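PDB 5ZRD: tyrosinase from Burkholderia thailandensis, which probably hydroxylates monophenols to catechols and oxidises these to quinones at a pair of copper ions, and works efficiently at acidic pH. Local coordinates for residues K19-D22 with P28-D31; R34-I39 with N147-F152; Q135-F138 with K143-D146. One frame throughout, in Å; residues are numbered along the deposited sequence.

Contact 1: residues K19-D22 with P28-D31; sequences KRYD and PLED
The phenol ring of Tyr21 is the flat group of this contact, and Leu29 CB and Glu30 OE1 both come at it obliquely. The setting is a pair of consecutive helices joined by a short connection, in which the last turn of helix 14-22 packs against the first turn of helix 27-41. The two backbones come closest at Tyr21 and Leu29, whose CA atoms are 6.6 Å apart. Tyr21 has CG anti to its backbone nitrogen (chi1 -178°), which runs the ring past Leu29 with CB and CG against it, and the side chain of Leu29 crosses the tyrosine at about a right angle. Leu29 uses two atoms: CB lies 4.1 Å from CD2 of Tyr21, while the CD2 methyl rests against the root of the phenol. No hydrogen bond spans the two segments, so the two helices meet here by apolar packing. Phe138 of strand 137-140 touches Tyr21, Leu29 and Glu30, and Ile132 also meets Leu29. On the first helix, Arg20 NE forms a salt bridge with Glu25 in the connection. Glu30 brings one oxygen, OE1, to 4.2 Å from CE2 of Tyr21, well away from the Leu29 CD2 methyl, which stands 4.0 Å from Tyr21 CB.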
loop_
_atom_site.group_PDB
_atom_site.type_symbol
_atom_site.label_atom_id
_atom_site.label_comp_id
_atom_site.label_asym_id
_atom_site.label_seq_id
_atom_site.Cartn_x
_atom_site.Cartn_y
_atom_site.Cartn_z
ATOM N N LYS A 19 -9.877 0.399 -56.529
ATOM C CA LYS A 19 -9.766 0.187 -57.959
ATOM C C LYS A 19 -11.171 0.213 -58.573
ATOM O O LYS A 19 -11.406 0.812 -59.597
ATOM C CB LYS A 19 -9.072 -1.152 -58.232
ATOM C CG LYS A 19 -7.635 -1.055 -58.734
ATOM C CD LYS A 19 -6.794 -2.298 -58.474
ATOM C CE LYS A 19 -7.515 -3.605 -58.744
ATOM N NZ LYS A 19 -6.919 -4.715 -57.966
ATOM N N ARG A 20 -12.102 -0.472 -57.935
ATOM C CA ARG A 20 -13.504 -0.392 -58.326
ATOM C C ARG A 20 -13.933 1.089 -58.363
ATOM O O ARG A 20 -14.446 1.538 -59.388
ATOM C CB ARG A 20 -14.341 -1.315 -57.429
ATOM C CG ARG A 20 -14.118 -2.790 -57.746
ATOM C CD ARG A 20 -14.513 -3.759 -56.654
ATOM N NE ARG A 20 -15.820 -4.368 -56.856
ATOM C CZ ARG A 20 -16.047 -5.678 -56.989
ATOM N NH1 ARG A 20 -15.042 -6.541 -57.019
ATOM N NH2 ARG A 20 -17.293 -6.121 -57.070
ATOM N N TYR A 21 -13.668 1.870 -57.308
ATOM C CA TYR A 21 -13.953 3.329 -57.319
ATOM C C TYR A 21 -13.262 4.028 -58.506
ATOM O O TYR A 21 -13.897 4.820 -59.178
ATOM C CB TYR A 21 -13.525 3.997 -56.008
ATOM C CG TYR A 21 -13.812 5.480 -55.912
ATOM C CD1 TYR A 21 -12.994 6.430 -56.517
ATOM C CD2 TYR A 21 -14.909 5.938 -55.206
ATOM C CE1 TYR A 21 -13.260 7.790 -56.415
ATOM C CE2 TYR A 21 -15.185 7.291 -55.087
ATOM C CZ TYR A 21 -14.370 8.219 -55.703
ATOM O OH TYR A 21 -14.676 9.537 -55.561
ATOM N N ASP A 22 -11.962 3.778 -58.720
ATOM C CA ASP A 22 -11.176 4.411 -59.771
ATOM C C ASP A 22 -11.897 4.180 -61.136
ATOM O O ASP A 22 -11.755 4.992 -62.055
ATOM C CB ASP A 22 -9.735 3.820 -59.840
ATOM C CG ASP A 22 -8.698 4.454 -58.822
ATOM O OD1 ASP A 22 -8.983 5.414 -58.065
ATOM O OD2 ASP A 22 -7.538 3.949 -58.811
ATOM N N PRO A 28 -19.172 0.997 -52.917
ATOM C CA PRO A 28 -18.429 0.288 -51.846
ATOM C C PRO A 28 -17.477 1.196 -51.036
ATOM O O PRO A 28 -17.588 1.247 -49.794
ATOM C CB PRO A 28 -17.613 -0.791 -52.579
ATOM C CG PRO A 28 -18.409 -1.067 -53.823
ATOM C CD PRO A 28 -18.967 0.290 -54.195
ATOM N N LEU A 29 -16.574 1.921 -51.705
ATOM C CA LEU A 29 -15.685 2.823 -50.984
ATOM C C LEU A 29 -16.490 3.921 -50.281
ATOM O O LEU A 29 -16.188 4.251 -49.132
ATOM C CB LEU A 29 -14.642 3.429 -51.922
ATOM C CG LEU A 29 -13.375 3.916 -51.232
ATOM C CD1 LEU A 29 -12.873 2.911 -50.208
ATOM C CD2 LEU A 29 -12.288 4.197 -52.238
ATOM N N GLU A 30 -17.523 4.446 -50.929
ATOM C CA GLU A 30 -18.310 5.517 -50.322
ATOM C C GLU A 30 -19.013 5.004 -49.049
ATOM O O GLU A 30 -19.077 5.709 -47.996
ATOM C CB GLU A 30 -19.308 6.071 -51.336
ATOM C CG GLU A 30 -18.688 7.043 -52.338
ATOM C CD GLU A 30 -19.588 7.418 -53.509
ATOM O OE1 GLU A 30 -19.196 8.285 -54.318
ATOM O OE2 GLU A 30 -20.678 6.833 -53.604
ATOM N N ASP A 31 -19.539 3.786 -49.094
ATOM C CA ASP A 31 -20.217 3.266 -47.885
ATOM C C ASP A 31 -19.243 3.159 -46.701
ATOM O O ASP A 31 -19.562 3.526 -45.554
ATOM C CB ASP A 31 -20.836 1.891 -48.145
ATOM C CG ASP A 31 -22.051 1.943 -49.074
ATOM O OD1 ASP A 31 -22.733 2.997 -49.172
ATOM O OD2 ASP A 31 -22.328 0.896 -49.693
#

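Contact 2: residues R34-I39 with N147-F152; sequences RAWVGI and NPLRSF
An Asx turn overlapping a type I beta turn, Asn147 to Arg150, presses Pro148 and Leu149 against one side of helix 27-41. Asn147 OD1 accepts the backbone N of Leu149 at 3.0 Å, with the donor well above the carbonyl plane (66° out of it). The bond ties the Asn147 side chain to the turn, while its ND2 donates to the backbone oxygens of Ile132 and Gln135. Leu149 makes a CH-pi contact with the indole of Trp36: its CD2 methyl sits over the five-membered ring, 3.6 Å from the centroid and 17° off the normal. This methyl approaches CG of Trp36 to 3.4 Å. With CG anti to the carbonyl carbon (chi1 -46°), Leu149 extends a branch across the tryptophan at about a right angle. Ile39 CD1 lies on the opposite face, 4.1 Å above the plane and toward the rim. Pro148 packs beside the indole, its CG 3.8 Å from Trp36 CB and 3.9 Å from Val37 CG2. The side chain of Trp36 lies about 10 Å from that of copper ligand His320. Around Trp36, on the helical side, stand Phe50 of helix 50-57, which it meets edge-to-face, Phe318 of helix 315-334, and Leu101 and Leu105 of helix 90-108; the loop after strand 143-146 is joined to these helices through it.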
loop_
_atom_site.group_PDB
_atom_site.type_symbol
_atom_site.label_atom_id
_atom_site.label_comp_id
_atom_site.label_asym_id
_atom_site.label_seq_id
_atom_site.Cartn_x
_atom_site.Cartn_y
_atom_site.Cartn_z
ATOM N N ARG A 34 -18.390 6.635 -45.546
ATOM C CA ARG A 34 -19.556 7.230 -44.898
ATOM C C ARG A 34 -19.723 6.628 -43.508
ATOM O O ARG A 34 -20.094 7.338 -42.607
ATOM C CB ARG A 34 -20.830 7.041 -45.732
ATOM C CG ARG A 34 -22.118 7.481 -45.035
ATOM C CD ARG A 34 -23.376 7.248 -45.865
ATOM N NE ARG A 34 -23.433 8.186 -46.975
ATOM C CZ ARG A 34 -23.202 7.888 -48.251
ATOM N NH1 ARG A 34 -23.226 8.865 -49.144
ATOM N NH2 ARG A 34 -22.953 6.638 -48.635
ATOM N N ALA A 35 -19.473 5.323 -43.359
ATOM C CA ALA A 35 -19.591 4.629 -42.052
ATOM C C ALA A 35 -18.532 5.136 -41.066
ATOM O O ALA A 35 -18.792 5.297 -39.861
ATOM C CB ALA A 35 -19.446 3.138 -42.256
ATOM N N TRP A 36 -17.323 5.361 -41.576
ATOM C CA TRP A 36 -16.238 5.815 -40.742
ATOM C C TRP A 36 -16.501 7.268 -40.310
ATOM O O TRP A 36 -16.266 7.639 -39.132
ATOM C CB TRP A 36 -14.903 5.660 -41.478
ATOM C CG TRP A 36 -14.234 4.348 -41.239
ATOM C CD1 TRP A 36 -14.313 3.206 -41.988
ATOM C CD2 TRP A 36 -13.357 4.048 -40.151
ATOM N NE1 TRP A 36 -13.545 2.216 -41.434
ATOM C CE2 TRP A 36 -12.962 2.703 -40.299
ATOM C CE3 TRP A 36 -12.888 4.786 -39.065
ATOM C CZ2 TRP A 36 -12.096 2.096 -39.405
ATOM C CZ3 TRP A 36 -12.036 4.186 -38.176
ATOM C CH2 TRP A 36 -11.650 2.861 -38.351
ATOM N N VAL A 37 -17.010 8.096 -41.236
ATOM C CA VAL A 37 -17.429 9.462 -40.837
ATOM C C VAL A 37 -18.456 9.353 -39.699
ATOM O O VAL A 37 -18.321 9.960 -38.637
ATOM C CB VAL A 37 -17.969 10.264 -42.039
ATOM C CG1 VAL A 37 -18.537 11.607 -41.596
ATOM C CG2 VAL A 37 -16.900 10.470 -43.105
ATOM N N GLY A 38 -19.443 8.493 -39.874
ATOM C CA GLY A 38 -20.489 8.360 -38.863
ATOM C C GLY A 38 -19.980 7.920 -37.501
ATOM O O GLY A 38 -20.388 8.487 -36.478
ATOM N N ILE A 39 -19.111 6.904 -37.436
ATOM C CA ILE A 39 -18.650 6.426 -36.087
ATOM C C ILE A 39 -17.715 7.466 -35.467
ATOM O O ILE A 39 -17.661 7.605 -34.245
ATOM C CB ILE A 39 -18.044 4.998 -36.108
ATOM C CG1 ILE A 39 -16.720 4.881 -36.873
ATOM C CG2 ILE A 39 -19.063 3.977 -36.618
ATOM C CD1 ILE A 39 -15.901 3.638 -36.495
ATOM N N ASN A 147 -10.644 13.007 -45.286
ATOM C CA ASN A 147 -10.637 11.557 -45.273
ATOM C C ASN A 147 -10.622 11.082 -43.814
ATOM O O ASN A 147 -9.661 11.295 -43.128
ATOM C CB ASN A 147 -9.409 11.034 -46.018
ATOM C CG ASN A 147 -9.294 9.521 -46.020
ATOM O OD1 ASN A 147 -10.206 8.826 -45.595
ATOM N ND2 ASN A 147 -8.180 9.001 -46.493
ATOM N N PRO A 148 -11.694 10.448 -43.329
ATOM C CA PRO A 148 -11.673 9.992 -41.944
ATOM C C PRO A 148 -10.637 8.894 -41.638
ATOM O O PRO A 148 -10.383 8.622 -40.469
ATOM C CB PRO A 148 -13.068 9.389 -41.732
ATOM C CG PRO A 148 -13.384 8.805 -43.068
ATOM C CD PRO A 148 -12.756 9.756 -44.068
ATOM N N LEU A 149 -10.047 8.282 -42.669
ATOM C CA LEU A 149 -9.134 7.129 -42.514
ATOM C C LEU A 149 -7.663 7.569 -42.347
ATOM O O LEU A 149 -6.865 6.747 -41.893
ATOM C CB LEU A 149 -9.265 6.221 -43.743
ATOM C CG LEU A 149 -10.686 5.893 -44.201
ATOM C CD1 LEU A 149 -10.654 4.972 -45.439
ATOM C CD2 LEU A 149 -11.453 5.252 -43.068
ATOM N N ARG A 150 -7.292 8.818 -42.686
ATOM C CA ARG A 150 -5.896 9.237 -42.599
ATOM C C ARG A 150 -5.477 9.477 -41.147
ATOM O O ARG A 150 -4.307 9.346 -40.837
ATOM C CB ARG A 150 -5.582 10.472 -43.447
ATOM C CG ARG A 150 -6.242 11.784 -43.048
ATOM C CD ARG A 150 -5.305 12.953 -43.364
ATOM N NE ARG A 150 -4.315 12.668 -44.418
ATOM C CZ ARG A 150 -3.098 13.220 -44.525
ATOM N NH1 ARG A 150 -2.581 13.900 -43.517
ATOM N NH2 ARG A 150 -2.414 13.107 -45.656
ATOM N N SER A 151 -6.408 9.782 -40.259
ATOM C CA SER A 151 -6.042 10.148 -38.909
ATOM C C SER A 151 -7.327 10.406 -38.143
ATOM O O SER A 151 -8.444 10.373 -38.702
ATOM C CB SER A 151 -5.154 11.355 -38.877
ATOM O OG SER A 151 -5.804 12.416 -39.569
ATOM N N PHE A 152 -7.178 10.668 -36.874
ATOM C CA PHE A 152 -8.366 10.939 -36.060
ATOM C C PHE A 152 -7.986 11.963 -35.002
ATOM O O PHE A 152 -6.889 11.937 -34.477
ATOM C CB PHE A 152 -8.902 9.646 -35.459
ATOM C CG PHE A 152 -9.970 9.779 -34.405
ATOM C CD1 PHE A 152 -11.261 10.151 -34.749
ATOM C CD2 PHE A 152 -9.707 9.437 -33.089
ATOM C CE1 PHE A 152 -12.259 10.221 -33.797
ATOM C CE2 PHE A 152 -10.712 9.488 -32.140
ATOM C CZ PHE A 152 -11.983 9.887 -32.490
#

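Contact 3: residues Q135-F138 with K143-D146; sequences QEKF and KQID
Lys137 and Asp146 run side by side, pointing the same way, and meet at their ends in a salt bridge: Lys137 NZ lies 3.0 Å from Asp146 OD1 and reaches that oxygen nearly along its C-O bond. A bend at chi2 (-57°) turns the lysine chain toward Asp146, bringing its CD to 3.5 Å from the backbone oxygen of Ile145. Gln144 crosses this aliphatic chain at about a right angle. Its own chain is bent, and its amide lies against the lysine methylenes, OE1 being 3.7 Å from Lys137 CG. These residues join the two strands of the antiparallel beta hairpin 137-140 and 143-146. Phe138 and Ile145 form a hydrogen-bonded pair, with Phe138 N donating to Ile145 O at 2.9 Å and Ile145 N returning a bond to Phe138 O at 2.8 Å. The latter is the straighter, with 166° at the hydrogen. Next along, Lys137 and Asp146 make a non-hydrogen-bonded pair; beside it Lys137 CA makes a CA-H...O contact with Ile145 O. Phe138 and Ile145 project from one face of the hairpin, their nearest side-chain atoms, CB of Phe138 and CG1 of Ile145, 4.2 Å apart. That face meets helix 27-41, where both residues touch Val33 and Ile145 also reaches Val37. Gln135 NE2 lies at the edge of the Phe138 ring, in its plane. The same NE2 donates to the backbone oxygen of Lys137 at 2.8 Å, with the acceptor 14° from the plane of the glutamine amide.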
loop_
_atom_site.group_PDB
_atom_site.type_symbol
_atom_site.label_atom_id
_atom_site.label_comp_id
_atom_site.label_asym_id
_atom_site.label_seq_id
_atom_site.Cartn_x
_atom_site.Cartn_y
_atom_site.Cartn_z
ATOM N N GLN A 135 -4.610 9.599 -48.116
ATOM C CA GLN A 135 -4.925 10.875 -48.788
ATOM C C GLN A 135 -5.750 11.790 -47.871
ATOM O O GLN A 135 -6.481 11.317 -46.969
ATOM C CB GLN A 135 -5.649 10.633 -50.116
ATOM C CG GLN A 135 -7.096 10.214 -49.917
ATOM C CD GLN A 135 -7.701 9.615 -51.161
ATOM O OE1 GLN A 135 -7.042 8.877 -51.881
ATOM N NE2 GLN A 135 -8.963 9.933 -51.416
ATOM N N GLU A 136 -5.640 13.097 -48.174
ATOM C CA GLU A 136 -6.155 14.215 -47.350
ATOM C C GLU A 136 -7.672 14.297 -47.421
ATOM O O GLU A 136 -8.313 14.639 -46.424
ATOM C CB GLU A 136 -5.590 15.567 -47.794
ATOM C CG GLU A 136 -4.154 15.793 -47.334
ATOM C CD GLU A 136 -3.657 17.231 -47.355
ATOM O OE1 GLU A 136 -4.369 18.128 -47.918
ATOM O OE2 GLU A 136 -2.557 17.455 -46.798
ATOM N N LYS A 137 -8.213 13.973 -48.586
ATOM C CA LYS A 137 -9.590 14.317 -48.927
ATOM C C LYS A 137 -10.352 13.115 -49.474
ATOM O O LYS A 137 -9.768 12.114 -49.896
ATOM C CB LYS A 137 -9.605 15.402 -50.007
ATOM C CG LYS A 137 -8.982 16.722 -49.581
ATOM C CD LYS A 137 -9.619 17.309 -48.346
ATOM C CE LYS A 137 -9.024 18.650 -47.983
ATOM N NZ LYS A 137 -9.661 19.201 -46.762
ATOM N N PHE A 138 -11.666 13.268 -49.478
ATOM C CA PHE A 138 -12.530 12.334 -50.176
ATOM C C PHE A 138 -13.785 13.072 -50.671
ATOM O O PHE A 138 -14.291 13.968 -49.989
ATOM C CB PHE A 138 -12.896 11.187 -49.228
ATOM C CG PHE A 138 -13.538 10.014 -49.916
ATOM C CD1 PHE A 138 -12.783 9.176 -50.723
ATOM C CD2 PHE A 138 -14.898 9.753 -49.756
ATOM C CE1 PHE A 138 -13.389 8.131 -51.404
ATOM C CE2 PHE A 138 -15.498 8.684 -50.409
ATOM C CZ PHE A 138 -14.737 7.875 -51.226
ATOM N N LYS A 143 -19.602 16.562 -51.967
ATOM C CA LYS A 143 -18.851 17.558 -51.175
ATOM C C LYS A 143 -17.473 16.977 -50.856
ATOM O O LYS A 143 -17.337 15.772 -50.617
ATOM C CB LYS A 143 -19.567 17.933 -49.872
ATOM C CG LYS A 143 -20.824 18.773 -50.051
ATOM C CD LYS A 143 -21.561 19.078 -48.767
ATOM C CE LYS A 143 -22.922 19.690 -49.026
ATOM N NZ LYS A 143 -23.385 20.510 -47.884
ATOM N N GLN A 144 -16.455 17.819 -50.885
ATOM C CA GLN A 144 -15.155 17.404 -50.393
ATOM C C GLN A 144 -15.213 17.281 -48.868
ATOM O O GLN A 144 -15.776 18.157 -48.222
ATOM C CB GLN A 144 -14.074 18.404 -50.790
ATOM C CG GLN A 144 -13.493 18.122 -52.163
ATOM C CD GLN A 144 -11.989 18.121 -52.110
ATOM O OE1 GLN A 144 -11.382 18.859 -51.338
ATOM N NE2 GLN A 144 -11.377 17.278 -52.924
ATOM N N ILE A 145 -14.659 16.191 -48.308
ATOM C CA ILE A 145 -14.467 16.097 -46.847
ATOM C C ILE A 145 -13.022 15.712 -46.565
ATOM O O ILE A 145 -12.324 15.237 -47.452
ATOM C CB ILE A 145 -15.440 15.094 -46.193
ATOM C CG1 ILE A 145 -15.188 13.657 -46.666
ATOM C CG2 ILE A 145 -16.882 15.542 -46.431
ATOM C CD1 ILE A 145 -15.940 12.611 -45.891
ATOM N N ASP A 146 -12.630 15.906 -45.311
ATOM C CA ASP A 146 -11.429 15.280 -44.750
ATOM C C ASP A 146 -11.633 13.733 -44.773
ATOM O O ASP A 146 -12.699 13.229 -44.373
ATOM C CB ASP A 146 -11.207 15.772 -43.304
ATOM C CG ASP A 146 -10.907 17.295 -43.217
ATOM O OD1 ASP A 146 -10.522 17.913 -44.231
ATOM O OD2 ASP A 146 -11.043 17.876 -42.122
#

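From the N terminus, contact 1 closes the short connection between helices 14-22 and 27-41. The second helix runs on into 34-39, which opens contact 2; this closes a loop of more than a hundred residues by bringing 147-152 back to the same helix. Nested inside that loop is contact 3, the hairpin made by 135-138 and 143-146, whose second strand leads directly into 147-152. Contacts 2 and 3 are also linked by a backbone hydrogen bond between Asn147 and Glu136. Phe138 joins contact 3 to contact 1. Together they join the N-terminal helices to the hairpin and its following loop.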